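Local coordinates for CDA peptide synthetase I (Streptomyces coelicolor, PDB 4JN3), which is a nonribosomal peptide synthetase, represented here by its first condensation domain, at residues T242-G247 with D420-Q425. Residues are numbered along the deposited sequence; the frame is centred on the assembly and turned at random.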
loop_
_atom_site.group_PDB
_atom_site.type_symbol
_atom_site.label_atom_id
_atom_site.label_comp_id
_atom_site.label_asym_id
_atom_site.label_seq_id
_atom_site.Cartn_x
_atom_site.Cartn_y
_atom_site.Cartn_z
ATOM N N THR A 242 4.041 2.629 13.705
ATOM C CA THR A 242 3.729 1.554 14.629
ATOM C C THR A 242 2.420 0.949 14.140
ATOM O O THR A 242 1.461 1.674 13.882
ATOM C CB THR A 242 3.542 2.092 16.048
ATOM O OG1 THR A 242 4.764 2.701 16.483
ATOM C CG2 THR A 242 3.170 0.971 17.006
ATOM N N VAL A 243 2.381 -0.370 13.993
ATOM C CA VAL A 243 1.228 -1.017 13.371
ATOM C C VAL A 243 0.460 -1.875 14.364
ATOM O O VAL A 243 1.022 -2.771 14.991
ATOM C CB VAL A 243 1.651 -1.875 12.156
ATOM C CG1 VAL A 243 0.434 -2.519 11.489
ATOM C CG2 VAL A 243 2.411 -1.019 11.154
ATOM N N ARG A 244 -0.826 -1.582 14.519
ATOM C CA ARG A 244 -1.702 -2.442 15.299
ATOM C C ARG A 244 -2.776 -3.038 14.390
ATOM O O ARG A 244 -3.520 -2.311 13.731
ATOM C CB ARG A 244 -2.307 -1.686 16.483
ATOM C CG ARG A 244 -1.290 -1.397 17.595
ATOM C CD ARG A 244 -0.692 -2.689 18.163
ATOM N NE ARG A 244 0.353 -2.432 19.159
ATOM C CZ ARG A 244 1.651 -2.330 18.880
ATOM N NH1 ARG A 244 2.082 -2.464 17.630
ATOM N NH2 ARG A 244 2.527 -2.098 19.853
ATOM N N SER A 245 -2.823 -4.367 14.347
ATOM C CA SER A 245 -3.686 -5.088 13.413
ATOM C C SER A 245 -4.811 -5.819 14.143
ATOM O O SER A 245 -4.580 -6.513 15.138
ATOM C CB SER A 245 -2.846 -6.078 12.593
ATOM O OG SER A 245 -3.615 -6.722 11.587
ATOM N N LEU A 246 -6.031 -5.665 13.640
ATOM C CA LEU A 246 -7.193 -6.304 14.240
ATOM C C LEU A 246 -7.940 -7.137 13.205
ATOM O O LEU A 246 -8.317 -6.628 12.148
ATOM C CB LEU A 246 -8.128 -5.245 14.827
ATOM C CG LEU A 246 -9.419 -5.754 15.464
ATOM C CD1 LEU A 246 -9.099 -6.642 16.655
ATOM C CD2 LEU A 246 -10.296 -4.581 15.873
ATOM N N GLY A 247 -8.139 -8.417 13.500
ATOM C CA GLY A 247 -8.892 -9.285 12.615
ATOM C C GLY A 247 -10.368 -9.294 12.973
ATOM O O GLY A 247 -10.724 -9.428 14.140
ATOM N N ASP A 420 -2.387 3.523 22.176
ATOM C CA ASP A 420 -3.282 4.553 21.657
ATOM C C ASP A 420 -3.972 4.071 20.384
ATOM O O ASP A 420 -5.161 4.317 20.174
ATOM C CB ASP A 420 -2.511 5.830 21.351
ATOM C CG ASP A 420 -1.877 6.441 22.585
ATOM O OD1 ASP A 420 -2.506 6.419 23.667
ATOM O OD2 ASP A 420 -0.744 6.946 22.466
ATOM N N LEU A 421 -3.211 3.395 19.528
ATOM C CA LEU A 421 -3.749 2.865 18.279
ATOM C C LEU A 421 -4.792 1.786 18.548
ATOM O O LEU A 421 -5.827 1.716 17.881
ATOM C CB LEU A 421 -2.618 2.309 17.410
ATOM C CG LEU A 421 -1.611 3.349 16.928
ATOM C CD1 LEU A 421 -0.427 2.671 16.261
ATOM C CD2 LEU A 421 -2.281 4.346 15.989
ATOM N N THR A 422 -4.514 0.941 19.530
ATOM C CA THR A 422 -5.438 -0.119 19.895
ATOM C C THR A 422 -6.760 0.455 20.404
ATOM O O THR A 422 -7.832 -0.018 20.031
ATOM C CB THR A 422 -4.820 -1.049 20.943
ATOM O OG1 THR A 422 -3.672 -1.693 20.374
ATOM C CG2 THR A 422 -5.822 -2.101 21.378
ATOM N N VAL A 423 -6.679 1.485 21.240
ATOM C CA VAL A 423 -7.878 2.116 21.789
ATOM C C VAL A 423 -8.708 2.804 20.708
ATOM O O VAL A 423 -9.930 2.649 20.654
ATOM C CB VAL A 423 -7.526 3.146 22.883
ATOM C CG1 VAL A 423 -8.739 4.016 23.207
ATOM C CG2 VAL A 423 -7.006 2.440 24.125
ATOM N N LEU A 424 -8.038 3.568 19.852
ATOM C CA LEU A 424 -8.705 4.304 18.784
ATOM C C LEU A 424 -9.335 3.346 17.776
ATOM O O LEU A 424 -10.452 3.566 17.298
ATOM C CB LEU A 424 -7.699 5.207 18.072
ATOM C CG LEU A 424 -8.269 6.253 17.117
ATOM C CD1 LEU A 424 -9.109 7.257 17.892
ATOM C CD2 LEU A 424 -7.147 6.957 16.356
ATOM N N GLN A 425 -8.600 2.289 17.453
ATOM C CA GLN A 425 -9.037 1.289 16.491
ATOM C C GLN A 425 -10.325 0.612 16.949
ATOM O O GLN A 425 -11.266 0.452 16.171
ATOM C CB GLN A 425 -7.932 0.254 16.317
ATOM C CG GLN A 425 -8.189 -0.821 15.284
ATOM C CD GLN A 425 -7.009 -1.756 15.183
ATOM O OE1 GLN A 425 -6.427 -1.941 14.111
ATOM N NE2 GLN A 425 -6.630 -2.337 16.312
HETATM O O HOH W 1 -1.219 -2.315 21.726
#
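Leu421 and Gln425, one helical turn apart, press against Thr242, Arg244 and Leu246 and illustrate how a helix packs on a strand at the border of a sheet. On the tight side, Leu421 is buried. Its CD1 comes to 3.2 Å from Thr242 O and also meets the CB and CG2 of that threonine, while its CB lies 3.9 Å from Arg244 CG, the two side chains crossing at about a right angle. With CG anti to the backbone N (chi1 -177°) and an extended chain beyond, Gln425 reaches the strand, where its amide end packs against Leu246 CB and lies close to Arg244 O. Phe409, on the neighbouring strand 404-411, also touches Gln425.

The other flank is looser and wetter. Arg244 bends at chi2 (-60°), its CG passing 3.7 Å from Thr422 OG1, and its guanidinium turns back along its own strand. There Arg244 NH1 donates to Val243 O (2.9 Å), which lies in the guanidinium plane although the donor sits above the carbonyl plane. A water accepts from Arg244 NE at 3.0 Å and hydrogen-bonds to Thr422 OG1, which also bonds to Gly418 O.

The axes of segments 242-247 and 420-425 approach to 8.4 Å with a signed crossing angle of -37°. This is two-layer alpha/beta packing, with helix 418-437 covering strand 242-248, the outermost strand of a four-stranded mixed sheet in the condensation-domain fold.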